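Long-range contacts in putative citrate lyase (Ralstonia eutropha, PDB 3QQW), which probably acts as a magnesium-dependent lyase of the citrate lyase family, perhaps cleaving (S)-citramalyl-CoA: residues Pro47-Asp57 with His82-His90; Gly30-Asp40 with Met70-Asn80. All blocks are in the same frame, centred on the assembly; numbering follows the deposited sequence.

Contact 1. Residues Pro47-Asp57 with His82-His90; sequences PVFDVTCDCED and HGRAGARIH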
ATOM      1  N   PRO C  47     -19.798  27.107  14.947  1.00 41.17           N
ATOM      2  CA  PRO C  47     -19.247  26.545  13.696  1.00 39.74           C
ATOM      3  C   PRO C  47     -18.417  25.251  13.910  1.00 44.35           C
ATOM      4  O   PRO C  47     -17.311  25.109  13.380  1.00 44.83           O
ATOM      5  CB  PRO C  47     -18.424  27.706  13.124  1.00 41.32           C
ATOM      6  CG  PRO C  47     -18.003  28.500  14.318  1.00 46.42           C
ATOM      7  CD  PRO C  47     -19.125  28.372  15.319  1.00 43.03           C
ATOM      8  N   VAL C  48     -18.996  24.275  14.647  1.00 41.16           N
ATOM      9  CA  VAL C  48     -18.411  22.938  14.939  1.00 39.43           C
ATOM     10  C   VAL C  48     -18.511  22.063  13.692  1.00 40.15           C
ATOM     11  O   VAL C  48     -17.894  21.008  13.617  1.00 39.27           O
ATOM     12  CB  VAL C  48     -19.013  22.229  16.192  1.00 42.25           C
ATOM     13  CG1 VAL C  48     -18.744  23.037  17.451  1.00 43.23           C
ATOM     14  CG2 VAL C  48     -20.501  21.922  16.027  1.00 41.39           C
ATOM     15  N   PHE C  49     -19.282  22.520  12.706  1.00 36.65           N
ATOM     16  CA  PHE C  49     -19.434  21.845  11.431  1.00 35.28           C
ATOM     17  C   PHE C  49     -19.506  22.872  10.299  1.00 39.31           C
ATOM     18  O   PHE C  49     -20.001  23.996  10.495  1.00 38.07           O
ATOM     19  CB  PHE C  49     -20.670  20.924  11.413  1.00 36.66           C
ATOM     20  CG  PHE C  49     -22.002  21.643  11.404  1.00 37.60           C
ATOM     21  CD1 PHE C  49     -22.565  22.126  12.586  1.00 39.43           C
ATOM     22  CD2 PHE C  49     -22.718  21.792  10.222  1.00 38.29           C
ATOM     23  CE1 PHE C  49     -23.809  22.758  12.575  1.00 40.73           C
ATOM     24  CE2 PHE C  49     -23.957  22.443  10.214  1.00 39.96           C
ATOM     25  CZ  PHE C  49     -24.498  22.907  11.391  1.00 38.67           C
ATOM     26  N   ASP C  50     -18.991  22.477   9.125  1.00 34.66           N
ATOM     27  CA  ASP C  50     -19.077  23.256   7.913  1.00 34.31           C
ATOM     28  C   ASP C  50     -20.319  22.828   7.133  1.00 36.87           C
ATOM     29  O   ASP C  50     -20.816  21.730   7.324  1.00 34.74           O
ATOM     30  CB  ASP C  50     -17.821  23.075   7.061  1.00 35.64           C
ATOM     31  CG  ASP C  50     -16.579  23.741   7.595  1.00 44.76           C
ATOM     32  OD1 ASP C  50     -16.711  24.726   8.379  1.00 43.63           O
ATOM     33  OD2 ASP C  50     -15.474  23.335   7.183  1.00 45.75           O
ATOM     34  N   VAL C  51     -20.823  23.693   6.251  1.00 34.62           N
ATOM     35  CA  VAL C  51     -21.976  23.357   5.423  1.00 32.66           C
ATOM     36  C   VAL C  51     -21.518  23.303   3.976  1.00 34.79           C
ATOM     37  O   VAL C  51     -20.917  24.250   3.485  1.00 35.82           O
ATOM     38  CB  VAL C  51     -23.132  24.356   5.632  1.00 38.01           C
ATOM     39  CG1 VAL C  51     -24.288  24.077   4.682  1.00 38.25           C
ATOM     40  CG2 VAL C  51     -23.613  24.332   7.070  1.00 39.64           C
ATOM     41  N   THR C  52     -21.799  22.208   3.288  1.00 32.31           N
ATOM     42  CA  THR C  52     -21.534  22.130   1.864  1.00 33.43           C
ATOM     43  C   THR C  52     -22.856  22.231   1.132  1.00 37.75           C
ATOM     44  O   THR C  52     -23.741  21.396   1.315  1.00 38.82           O
ATOM     45  CB  THR C  52     -20.727  20.874   1.446  1.00 40.00           C
ATOM     46  OG1 THR C  52     -19.550  20.804   2.234  1.00 41.54           O
ATOM     47  CG2 THR C  52     -20.324  20.915  -0.016  1.00 31.73           C
ATOM     48  N   CYS C  53     -22.995  23.281   0.336  1.00 34.96           N
ATOM     49  CA  CYS C  53     -24.155  23.487  -0.529  1.00 35.43           C
ATOM     50  C   CYS C  53     -23.916  22.641  -1.728  1.00 41.53           C
ATOM     51  O   CYS C  53     -22.951  22.844  -2.474  1.00 39.81           O
ATOM     52  CB  CYS C  53     -24.332  24.957  -0.885  1.00 35.08           C
ATOM     53  SG  CYS C  53     -24.353  26.046   0.547  1.00 38.13           S
ATOM     54  N   ASP C  54     -24.667  21.574  -1.798  1.00 42.18           N
ATOM     55  CA  ASP C  54     -24.477  20.582  -2.822  1.00 43.25           C
ATOM     56  C   ASP C  54     -25.089  21.004  -4.163  1.00 52.46           C
ATOM     57  O   ASP C  54     -26.282  21.163  -4.229  1.00 54.78           O
ATOM     58  CB  ASP C  54     -25.060  19.258  -2.338  1.00 44.39           C
ATOM     59  CG  ASP C  54     -24.443  18.059  -3.026  1.00 49.82           C
ATOM     60  OD1 ASP C  54     -23.717  18.255  -4.037  1.00 47.04           O
ATOM     61  OD2 ASP C  54     -24.684  16.929  -2.565  1.00 54.20           O
ATOM     62  N   CYS C  55     -24.272  21.195  -5.213  1.00 51.91           N
ATOM     63  CA  CYS C  55     -24.741  21.500  -6.579  1.00 54.41           C
ATOM     64  C   CYS C  55     -24.841  20.202  -7.298  1.00 61.91           C
ATOM     65  O   CYS C  55     -25.925  19.868  -7.782  1.00 63.20           O
ATOM     66  CB  CYS C  55     -23.824  22.475  -7.317  1.00 54.27           C
ATOM     67  SG  CYS C  55     -23.982  24.193  -6.779  1.00 57.49           S
ATOM     68  N   GLU C  56     -23.719  19.425  -7.259  1.00 58.47           N
ATOM     69  CA  GLU C  56     -23.497  18.097  -7.829  1.00 59.90           C
ATOM     70  C   GLU C  56     -24.728  17.198  -7.717  1.00 71.20           C
ATOM     71  O   GLU C  56     -25.218  16.727  -8.752  1.00 73.76           O
ATOM     72  CB  GLU C  56     -22.293  17.412  -7.160  1.00 59.30           C
ATOM     73  CG  GLU C  56     -21.559  16.479  -8.099  1.00 62.60           C
ATOM     74  CD  GLU C  56     -21.378  15.044  -7.647  1.00 91.30           C
ATOM     75  OE1 GLU C  56     -21.103  14.810  -6.446  1.00 83.99           O
ATOM     76  OE2 GLU C  56     -21.441  14.151  -8.524  1.00 92.23           O
ATOM     77  N   ASP C  57     -25.230  16.974  -6.479  1.00 70.39           N
ATOM     78  CA  ASP C  57     -26.423  16.157  -6.237  1.00 72.90           C
ATOM     79  C   ASP C  57     -27.680  17.034  -6.195  1.00 78.54           C
ATOM     80  O   ASP C  57     -28.733  16.596  -6.679  1.00 80.76           O
ATOM     81  CB  ASP C  57     -26.308  15.323  -4.937  1.00 74.79           C
ATOM     82  CG  ASP C  57     -25.346  14.135  -4.954  1.00 89.12           C
ATOM     83  OD1 ASP C  57     -24.835  13.790  -6.051  1.00 90.41           O
ATOM     84  OD2 ASP C  57     -25.119  13.539  -3.872  1.00 95.75           O
ATOM     85  N   HIS C  82     -21.564  32.392  10.074  1.00 39.62           N
ATOM     86  CA  HIS C  82     -20.200  31.976  10.388  1.00 37.89           C
ATOM     87  C   HIS C  82     -19.258  31.889   9.191  1.00 41.76           C
ATOM     88  O   HIS C  82     -18.057  31.747   9.409  1.00 42.68           O
ATOM     89  CB  HIS C  82     -20.213  30.645  11.160  1.00 36.56           C
ATOM     90  CG  HIS C  82     -20.776  30.814  12.537  1.00 39.44           C
ATOM     91  ND1 HIS C  82     -20.085  31.499  13.524  1.00 41.89           N
ATOM     92  CD2 HIS C  82     -21.976  30.438  13.035  1.00 39.33           C
ATOM     93  CE1 HIS C  82     -20.872  31.491  14.589  1.00 40.68           C
ATOM     94  NE2 HIS C  82     -22.021  30.879  14.338  1.00 40.05           N
ATOM     95  N   GLY C  83     -19.775  32.023   7.968  1.00 37.44           N
ATOM     96  CA  GLY C  83     -18.962  31.992   6.757  1.00 36.04           C
ATOM     97  C   GLY C  83     -18.288  30.655   6.559  1.00 39.09           C
ATOM     98  O   GLY C  83     -17.202  30.586   5.988  1.00 39.03           O
ATOM     99  N   ARG C  84     -18.952  29.588   7.014  1.00 36.09           N
ATOM    100  CA  ARG C  84     -18.444  28.207   7.003  1.00 35.01           C
ATOM    101  C   ARG C  84     -19.318  27.348   6.129  1.00 36.21           C
ATOM    102  O   ARG C  84     -19.650  26.193   6.456  1.00 34.62           O
ATOM    103  CB  ARG C  84     -18.336  27.646   8.459  1.00 32.27           C
ATOM    104  CG  ARG C  84     -17.110  28.185   9.254  1.00 36.10           C
ATOM    105  CD  ARG C  84     -15.771  28.258   8.493  1.00 34.11           C
ATOM    106  NE  ARG C  84     -15.410  26.999   7.810  1.00 32.00           N
ATOM    107  CZ  ARG C  84     -14.514  26.902   6.826  1.00 43.02           C
ATOM    108  NH1 ARG C  84     -13.868  27.976   6.400  1.00 29.64           N
ATOM    109  NH2 ARG C  84     -14.269  25.728   6.252  1.00 34.70           N
ATOM    110  N   ALA C  85     -19.652  27.928   4.985  1.00 32.41           N
ATOM    111  CA  ALA C  85     -20.485  27.350   3.954  1.00 32.77           C
ATOM    112  C   ALA C  85     -19.707  27.310   2.631  1.00 38.13           C
ATOM    113  O   ALA C  85     -19.298  28.349   2.109  1.00 35.76           O
ATOM    114  CB  ALA C  85     -21.759  28.172   3.815  1.00 33.88           C
ATOM    115  N   GLY C  86     -19.428  26.093   2.166  1.00 36.39           N
ATOM    116  CA  GLY C  86     -18.745  25.831   0.904  1.00 35.49           C
ATOM    117  C   GLY C  86     -19.730  25.266  -0.100  1.00 39.63           C
ATOM    118  O   GLY C  86     -20.924  25.140   0.198  1.00 39.87           O
ATOM    119  N   ALA C  87     -19.255  24.906  -1.288  1.00 35.39           N
ATOM    120  CA  ALA C  87     -20.134  24.352  -2.310  1.00 34.38           C
ATOM    121  C   ALA C  87     -19.496  23.201  -3.042  1.00 38.31           C
ATOM    122  O   ALA C  87     -18.312  23.246  -3.342  1.00 39.50           O
ATOM    123  CB  ALA C  87     -20.532  25.430  -3.307  1.00 35.47           C
ATOM    124  N   ARG C  88     -20.280  22.181  -3.363  1.00 35.76           N
ATOM    125  CA  ARG C  88     -19.793  21.090  -4.196  1.00 35.53           C
ATOM    126  C   ARG C  88     -20.296  21.379  -5.586  1.00 41.61           C
ATOM    127  O   ARG C  88     -21.498  21.409  -5.804  1.00 42.08           O
ATOM    128  CB  ARG C  88     -20.210  19.676  -3.706  1.00 33.31           C
ATOM    129  CG  ARG C  88     -19.857  18.634  -4.769  1.00 39.50           C
ATOM    130  CD  ARG C  88     -19.841  17.183  -4.379  1.00 38.94           C
ATOM    131  NE  ARG C  88     -21.106  16.711  -3.829  1.00 37.40           N
ATOM    132  CZ  ARG C  88     -21.291  15.492  -3.316  1.00 59.42           C
ATOM    133  NH1 ARG C  88     -20.310  14.591  -3.347  1.00 38.87           N
ATOM    134  NH2 ARG C  88     -22.471  15.155  -2.799  1.00 48.42           N
ATOM    135  N   ILE C  89     -19.379  21.604  -6.521  1.00 37.47           N
ATOM    136  CA  ILE C  89     -19.677  21.848  -7.921  1.00 36.48           C
ATOM    137  C   ILE C  89     -19.779  20.490  -8.613  1.00 38.41           C
ATOM    138  O   ILE C  89     -19.515  19.480  -7.995  1.00 37.60           O
ATOM    139  CB  ILE C  89     -18.554  22.769  -8.517  1.00 39.93           C
ATOM    140  CG1 ILE C  89     -17.157  22.038  -8.537  1.00 38.89           C
ATOM    141  CG2 ILE C  89     -18.502  24.113  -7.725  1.00 38.64           C
ATOM    142  CD1 ILE C  89     -16.051  22.699  -9.344  1.00 36.94           C
ATOM    143  N   HIS C  90     -20.127  20.463  -9.883  1.00 35.89           N
ATOM    144  CA  HIS C  90     -20.198  19.258 -10.695  1.00 35.56           C
ATOM    145  C   HIS C  90     -18.772  18.736 -11.025  1.00 41.40           C
ATOM    146  O   HIS C  90     -17.798  19.479 -10.911  1.00 41.07           O
ATOM    147  CB  HIS C  90     -21.000  19.550 -11.987  1.00 37.50           C
ATOM    148  CG  HIS C  90     -22.474  19.722 -11.731  1.00 41.29           C
ATOM    149  ND1 HIS C  90     -23.022  20.967 -11.407  1.00 43.03           N
ATOM    150  CD2 HIS C  90     -23.463  18.799 -11.710  1.00 42.50           C
ATOM    151  CE1 HIS C  90     -24.315  20.757 -11.242  1.00 42.33           C
ATOM    152  NE2 HIS C  90     -24.625  19.468 -11.426  1.00 43.07           N
TER

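Contact 2. Residues Gly30-Asp40 with Met70-Asn80; sequences GSEKLIGKAMD and MVARMIASDRN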
ATOM      1  N   GLY C  30     -28.699  20.253  -0.096  1.00 41.75           N
ATOM      2  CA  GLY C  30     -28.885  20.493  -1.520  1.00 41.99           C
ATOM      3  C   GLY C  30     -29.975  21.470  -1.884  1.00 50.33           C
ATOM      4  O   GLY C  30     -29.984  21.958  -3.006  1.00 53.85           O
ATOM      5  N   SER C  31     -30.924  21.737  -0.978  1.00 46.30           N
ATOM      6  CA  SER C  31     -32.011  22.676  -1.227  1.00 46.10           C
ATOM      7  C   SER C  31     -31.809  23.967  -0.441  1.00 47.30           C
ATOM      8  O   SER C  31     -31.141  23.952   0.593  1.00 44.99           O
ATOM      9  CB  SER C  31     -33.340  22.039  -0.844  1.00 50.57           C
ATOM     10  OG  SER C  31     -33.448  21.905   0.563  1.00 61.05           O
ATOM     11  N   GLU C  32     -32.430  25.064  -0.896  1.00 44.40           N
ATOM     12  CA  GLU C  32     -32.377  26.369  -0.213  1.00 43.74           C
ATOM     13  C   GLU C  32     -32.858  26.256   1.254  1.00 47.98           C
ATOM     14  O   GLU C  32     -32.222  26.807   2.151  1.00 47.13           O
ATOM     15  CB  GLU C  32     -33.243  27.387  -0.964  1.00 45.72           C
ATOM     16  CG  GLU C  32     -33.119  28.790  -0.394  1.00 47.65           C
ATOM     17  CD  GLU C  32     -33.852  29.876  -1.149  1.00 49.71           C
ATOM     18  OE1 GLU C  32     -34.081  29.727  -2.372  1.00 57.93           O
ATOM     19  OE2 GLU C  32     -34.211  30.883  -0.506  1.00 43.29           O
ATOM     20  N   LYS C  33     -33.975  25.531   1.477  1.00 45.82           N
ATOM     21  CA  LYS C  33     -34.571  25.279   2.794  1.00 46.12           C
ATOM     22  C   LYS C  33     -33.549  24.597   3.722  1.00 48.54           C
ATOM     23  O   LYS C  33     -33.265  25.112   4.811  1.00 47.79           O
ATOM     24  CB  LYS C  33     -35.841  24.407   2.652  1.00 49.44           C
ATOM     25  N   LEU C  34     -32.975  23.459   3.268  1.00 42.65           N
ATOM     26  CA  LEU C  34     -32.012  22.703   4.052  1.00 40.48           C
ATOM     27  C   LEU C  34     -30.683  23.442   4.244  1.00 41.94           C
ATOM     28  O   LEU C  34     -30.080  23.274   5.301  1.00 41.98           O
ATOM     29  CB  LEU C  34     -31.785  21.309   3.469  1.00 40.04           C
ATOM     30  CG  LEU C  34     -32.993  20.378   3.533  1.00 45.41           C
ATOM     31  CD1 LEU C  34     -32.743  19.146   2.704  1.00 47.23           C
ATOM     32  CD2 LEU C  34     -33.338  19.987   4.961  1.00 43.04           C
ATOM     33  N   ILE C  35     -30.247  24.274   3.257  1.00 36.81           N
ATOM     34  CA  ILE C  35     -29.039  25.087   3.375  1.00 34.51           C
ATOM     35  C   ILE C  35     -29.280  26.124   4.503  1.00 39.87           C
ATOM     36  O   ILE C  35     -28.453  26.243   5.413  1.00 38.88           O
ATOM     37  CB  ILE C  35     -28.625  25.727   2.022  1.00 36.47           C
ATOM     38  CG1 ILE C  35     -28.002  24.664   1.060  1.00 36.31           C
ATOM     39  CG2 ILE C  35     -27.665  26.905   2.224  1.00 33.31           C
ATOM     40  CD1 ILE C  35     -28.124  25.013  -0.508  1.00 40.52           C
ATOM     41  N   GLY C  36     -30.437  26.808   4.441  1.00 36.89           N
ATOM     42  CA  GLY C  36     -30.880  27.768   5.436  1.00 36.27           C
ATOM     43  C   GLY C  36     -30.837  27.169   6.823  1.00 41.03           C
ATOM     44  O   GLY C  36     -30.087  27.649   7.667  1.00 41.38           O
ATOM     45  N   LYS C  37     -31.536  26.039   7.021  1.00 39.27           N
ATOM     46  CA  LYS C  37     -31.626  25.293   8.288  1.00 39.97           C
ATOM     47  C   LYS C  37     -30.233  24.897   8.839  1.00 43.43           C
ATOM     48  O   LYS C  37     -29.985  25.057  10.038  1.00 43.01           O
ATOM     49  CB  LYS C  37     -32.484  24.041   8.111  1.00 43.52           C
ATOM     50  CG  LYS C  37     -33.991  24.310   8.131  1.00 62.50           C
ATOM     51  CD  LYS C  37     -34.728  22.978   8.045  1.00 78.27           C
ATOM     52  CE  LYS C  37     -36.226  23.083   7.978  1.00 94.51           C
ATOM     53  NZ  LYS C  37     -36.831  21.788   7.543  1.00103.54           N
ATOM     54  N   ALA C  38     -29.312  24.439   7.952  1.00 38.72           N
ATOM     55  CA  ALA C  38     -27.945  24.049   8.295  1.00 36.81           C
ATOM     56  C   ALA C  38     -27.147  25.275   8.757  1.00 41.83           C
ATOM     57  O   ALA C  38     -26.430  25.198   9.762  1.00 44.00           O
ATOM     58  CB  ALA C  38     -27.278  23.388   7.111  1.00 36.73           C
HETATM   59  N   MSE C  39     -27.340  26.435   8.084  1.00 35.95           N
HETATM   60  CA  MSE C  39     -26.689  27.700   8.464  1.00 33.40           C
HETATM   61  C   MSE C  39     -27.182  28.137   9.805  1.00 40.07           C
HETATM   62  O   MSE C  39     -26.371  28.557  10.619  1.00 42.96           O
HETATM   63  CB  MSE C  39     -26.921  28.791   7.432  1.00 33.39           C
HETATM   64  CG  MSE C  39     -26.054  28.631   6.202  1.00 36.31           C
HETATM   65 SE   MSE C  39     -26.648  29.871   4.841  0.75 41.94          SE
HETATM   66  CE  MSE C  39     -25.264  29.427   3.449  1.00 39.08           C
ATOM     67  N   ASP C  40     -28.495  27.994  10.062  1.00 37.29           N
ATOM     68  CA  ASP C  40     -29.125  28.312  11.368  1.00 38.28           C
ATOM     69  C   ASP C  40     -28.639  27.367  12.468  1.00 41.88           C
ATOM     70  O   ASP C  40     -28.529  27.779  13.609  1.00 42.81           O
ATOM     71  CB  ASP C  40     -30.661  28.228  11.292  1.00 39.93           C
ATOM     72  CG  ASP C  40     -31.318  29.222  10.365  1.00 47.70           C
ATOM     73  OD1 ASP C  40     -30.614  30.166   9.891  1.00 44.39           O
ATOM     74  OD2 ASP C  40     -32.528  29.066  10.099  1.00 55.82           O
HETATM   75  N   MSE C  70     -28.797  30.095  -6.571  1.00 38.96           N
HETATM   76  CA  MSE C  70     -29.407  30.008  -5.243  1.00 36.28           C
HETATM   77  C   MSE C  70     -28.274  29.771  -4.225  1.00 39.68           C
HETATM   78  O   MSE C  70     -28.231  30.454  -3.207  1.00 39.88           O
HETATM   79  CB  MSE C  70     -30.481  28.880  -5.219  1.00 37.27           C
HETATM   80  CG  MSE C  70     -31.059  28.585  -3.845  1.00 41.01           C
HETATM   81 SE   MSE C  70     -29.892  27.434  -2.790  0.75 44.55          SE
HETATM   82  CE  MSE C  70     -30.296  25.625  -3.610  1.00 42.17           C
ATOM     83  N   VAL C  71     -27.325  28.853  -4.543  1.00 33.78           N
ATOM     84  CA  VAL C  71     -26.206  28.508  -3.649  1.00 31.11           C
ATOM     85  C   VAL C  71     -25.380  29.786  -3.375  1.00 38.58           C
ATOM     86  O   VAL C  71     -25.213  30.153  -2.213  1.00 39.18           O
ATOM     87  CB  VAL C  71     -25.357  27.333  -4.231  1.00 32.37           C
ATOM     88  CG1 VAL C  71     -23.969  27.235  -3.589  1.00 30.48           C
ATOM     89  CG2 VAL C  71     -26.100  26.009  -4.120  1.00 31.32           C
ATOM     90  N   ALA C  72     -24.949  30.492  -4.435  1.00 34.22           N
ATOM     91  CA  ALA C  72     -24.188  31.735  -4.321  1.00 33.79           C
ATOM     92  C   ALA C  72     -24.912  32.761  -3.456  1.00 39.89           C
ATOM     93  O   ALA C  72     -24.302  33.329  -2.559  1.00 40.15           O
ATOM     94  CB  ALA C  72     -23.928  32.318  -5.708  1.00 35.09           C
ATOM     95  N   ARG C  73     -26.224  32.953  -3.695  1.00 37.48           N
ATOM     96  CA  ARG C  73     -27.073  33.876  -2.952  1.00 37.19           C
ATOM     97  C   ARG C  73     -27.117  33.502  -1.457  1.00 39.98           C
ATOM     98  O   ARG C  73     -26.970  34.370  -0.615  1.00 39.05           O
ATOM     99  CB  ARG C  73     -28.495  33.924  -3.566  1.00 36.58           C
ATOM    100  CG  ARG C  73     -29.472  34.791  -2.762  1.00 44.51           C
ATOM    101  CD  ARG C  73     -30.850  34.990  -3.380  1.00 46.70           C
ATOM    102  NE  ARG C  73     -31.460  33.759  -3.895  1.00 48.89           N
ATOM    103  CZ  ARG C  73     -32.114  32.854  -3.166  1.00 55.33           C
ATOM    104  NH1 ARG C  73     -32.230  33.003  -1.849  1.00 44.30           N
ATOM    105  NH2 ARG C  73     -32.625  31.774  -3.744  1.00 34.50           N
HETATM  106  N   MSE C  74     -27.305  32.223  -1.141  1.00 35.97           N
HETATM  107  CA  MSE C  74     -27.376  31.708   0.224  1.00 33.00           C
HETATM  108  C   MSE C  74     -26.054  31.923   0.944  1.00 40.05           C
HETATM  109  O   MSE C  74     -26.057  32.374   2.082  1.00 42.32           O
HETATM  110  CB  MSE C  74     -27.752  30.202   0.209  1.00 32.82           C
HETATM  111  CG  MSE C  74     -29.218  29.977  -0.178  1.00 37.94           C
HETATM  112 SE   MSE C  74     -30.491  30.940   0.962  0.75 44.42          SE
HETATM  113  CE  MSE C  74     -30.440  29.830   2.490  1.00 40.61           C
ATOM    114  N   ILE C  75     -24.921  31.624   0.274  1.00 36.29           N
ATOM    115  CA  ILE C  75     -23.575  31.759   0.847  1.00 34.27           C
ATOM    116  C   ILE C  75     -23.262  33.271   1.098  1.00 37.51           C
ATOM    117  O   ILE C  75     -22.680  33.603   2.121  1.00 36.39           O
ATOM    118  CB  ILE C  75     -22.502  31.027  -0.034  1.00 34.84           C
ATOM    119  CG1 ILE C  75     -22.698  29.490   0.042  1.00 33.93           C
ATOM    120  CG2 ILE C  75     -21.073  31.402   0.375  1.00 33.80           C
ATOM    121  CD1 ILE C  75     -21.752  28.642  -0.840  1.00 39.90           C
ATOM    122  N   ALA C  76     -23.675  34.153   0.192  1.00 33.90           N
ATOM    123  CA  ALA C  76     -23.454  35.594   0.305  1.00 34.21           C
ATOM    124  C   ALA C  76     -24.353  36.244   1.351  1.00 41.83           C
ATOM    125  O   ALA C  76     -24.008  37.304   1.858  1.00 44.37           O
ATOM    126  CB  ALA C  76     -23.700  36.264  -1.044  1.00 34.41           C
ATOM    127  N   SER C  77     -25.508  35.636   1.647  1.00 38.06           N
ATOM    128  CA  SER C  77     -26.538  36.212   2.512  1.00 38.38           C
ATOM    129  C   SER C  77     -26.124  36.339   3.968  1.00 44.04           C
ATOM    130  O   SER C  77     -25.200  35.672   4.418  1.00 44.05           O
ATOM    131  CB  SER C  77     -27.837  35.413   2.419  1.00 38.28           C
ATOM    132  OG  SER C  77     -27.720  34.186   3.112  1.00 42.55           O
ATOM    133  N   ASP C  78     -26.855  37.196   4.697  1.00 43.48           N
ATOM    134  CA  ASP C  78     -26.738  37.485   6.128  1.00 44.23           C
ATOM    135  C   ASP C  78     -27.055  36.234   6.960  1.00 50.58           C
ATOM    136  O   ASP C  78     -26.590  36.121   8.106  1.00 53.07           O
ATOM    137  CB  ASP C  78     -27.671  38.643   6.498  1.00 45.22           C
ATOM    138  CG  ASP C  78     -27.271  39.968   5.861  1.00 53.18           C
ATOM    139  OD1 ASP C  78     -26.056  40.174   5.637  1.00 52.56           O
ATOM    140  OD2 ASP C  78     -28.172  40.815   5.619  1.00 60.29           O
ATOM    141  N   ARG C  79     -27.834  35.298   6.371  1.00 44.73           N
ATOM    142  CA  ARG C  79     -28.204  34.003   6.951  1.00 44.88           C
ATOM    143  C   ARG C  79     -26.937  33.178   7.209  1.00 48.05           C
ATOM    144  O   ARG C  79     -26.892  32.403   8.164  1.00 48.69           O
ATOM    145  CB  ARG C  79     -29.146  33.255   5.989  1.00 44.38           C
ATOM    146  CG  ARG C  79     -29.731  31.963   6.540  1.00 47.10           C
ATOM    147  CD  ARG C  79     -31.204  32.140   6.721  1.00 40.79           C
ATOM    148  NE  ARG C  79     -31.837  30.953   7.299  1.00 45.21           N
ATOM    149  CZ  ARG C  79     -32.824  30.295   6.712  1.00 50.00           C
ATOM    150  NH1 ARG C  79     -33.251  30.659   5.508  1.00 41.70           N
ATOM    151  NH2 ARG C  79     -33.384  29.262   7.312  1.00 36.17           N
ATOM    152  N   ASN C  80     -25.913  33.358   6.348  1.00 42.61           N
ATOM    153  CA  ASN C  80     -24.630  32.696   6.478  1.00 42.25           C
ATOM    154  C   ASN C  80     -23.823  33.529   7.454  1.00 46.51           C
ATOM    155  O   ASN C  80     -23.070  34.417   7.054  1.00 49.02           O
ATOM    156  CB  ASN C  80     -23.951  32.509   5.102  1.00 38.61           C
ATOM    157  CG  ASN C  80     -22.562  31.952   5.173  1.00 47.22           C
ATOM    158  OD1 ASN C  80     -22.130  31.477   6.219  1.00 43.57           O
ATOM    159  ND2 ASN C  80     -21.801  32.067   4.084  1.00 35.18           N
TER
HETATM  160  O   HOH W   1     -28.469  31.840  10.455  1.00 44.21           O

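Contact 1. Residues Pro47-Asp57 with His82-His90
Val51 and Cys53 pair with Arg84, Gly86 and Arg88 through a parallel backbone ladder. Val51 N bonds to Arg84 O, Gly86 N to Val51 O at 2.7 Å, Cys53 N to Gly86 O, and Arg88 N to Cys53 O. Cys55 N continues it to Arg88 O. These are strands 49-54 and 85-88, second and third of the eight-stranded TIM barrel, joined by a right-handed beta-alpha-beta crossover through helix 64-76. Thr52, Asp54 and Arg88 share one face of the sheet. Val51, Cys53, Ala85 and Ala87 share the other, under the helices.

Arg84 meets Asp50 side-on, NE to OD1 at 2.7 Å and NH2 to OD2 at 2.8 Å. Both nitrogens approach from above the carboxylate plane; Asp50 OD2 also pairs with Arg251. Arg88, predicted to bind substrate, lies alongside Asp54, pointing the same way. Its NE reaches Asp54 OD1 at 3.0 Å and its NH2 reaches OD2. A bend at chi3 (57°) turns the guanidinium edge to that carboxylate. Asp57 N donates to Asp54 OD1 from the other face of the carboxylate plane, an Asx motif, so two donors grip this oxygen. Glu56 OE1 sits over the guanidinium face, 3.2 Å from Arg88 NH1, as a charge contact alone; Glu56 OE2 pairs with Lys119. Asp57 OD2 adds a longer salt bridge to Arg88 NH2. Glu56 and Asp57 are poorly ordered, so their contacts with Arg88 are less certain.

Pro47 CD makes a CH-pi contact over the His82 ring, 3.8 Å from its centroid. Glu56 CA lies likewise over a face of His90, whose ND1 bonds to Asp100.

Contact 2. Residues Gly30-Asp40 with Met70-Asn80
Asp40 OD1 takes two partners at the C-terminal end of the two segments: Arg79 NE at 3.0 Å and a water that donates to it. The same water donates to Arg79 O, so it bridges the carboxylate to the backbone of the turn. Arg79 NH2 bonds to Asp40 OD2 at 2.9 Å, which makes the grip side-on. The carboxylate and guanidinium planes are 32° apart. A kink at chi2 (113°) brings the arginine back over helix 32-45. There Gly36 has no side chain, and the centre of the guanidinium lies flat above Gly36 CA, with Arg79 CZ 3.4 Å from that carbon.

Toward the N-terminal end of helix 32-45, Arg73 meets Glu32 end-on. Arg73 NH2 holds Glu32 OE1 at 2.9 Å, and NH1 holds OE2. Both approach from well above the carboxylate plane.

Between these pairs the packing is apolar. Helices 32-40 and 70-76 run almost parallel, at 20°, as neighbouring outer helices of the TIM barrel. Met74, a selenomethionine like Met39 and Met70, is a knob in the hole formed by Glu32, Ile35, Gly36 and Met39. Its SE lies 3.7 Å from Glu32 CG, and its CE reaches the backbone of Glu32 and Gly36. Ile35 CD1 and Met70 SE meet tip to tip at 3.8 Å. Met39 extends straight from CG, and its CE reaches Met74 O at 3.3 Å and also touches Asn80 CB. Asn80 ND2 in turn ties the turn 77-80 to Ile75 O.

Arg73 and Arg79 are solvent-exposed, so water probably screens both ion pairs. The middle, where Ile35, Met39 and Met74 are buried, is probably held by shape and dispersion; selenium here stands in for methionine sulfur.

How the contacts relate
Contact 2 lies directly outside contact 1, their centres about 9 Å apart. Their segments alternate along the chain: helix 32-45, strand 49-54, helix 64-76, strand 85-88. The helices pack on the outer face of the strand pair. Val71 CG1 is 3.6 Å from Cys53 CB, and Met39 CE is 3.7 Å from Ala85 CB. Contact 1 leads to the predicted active site at the C-terminal ends of the strands. It holds Arg88, and the side chain of Glu56 is about 5 Å from that of Glu153 and about 6 Å from that of Asp179, the predicted magnesium ligands. Contact 2 approaches this region at Gly30, still about 8 Å from the Arg88 side chain.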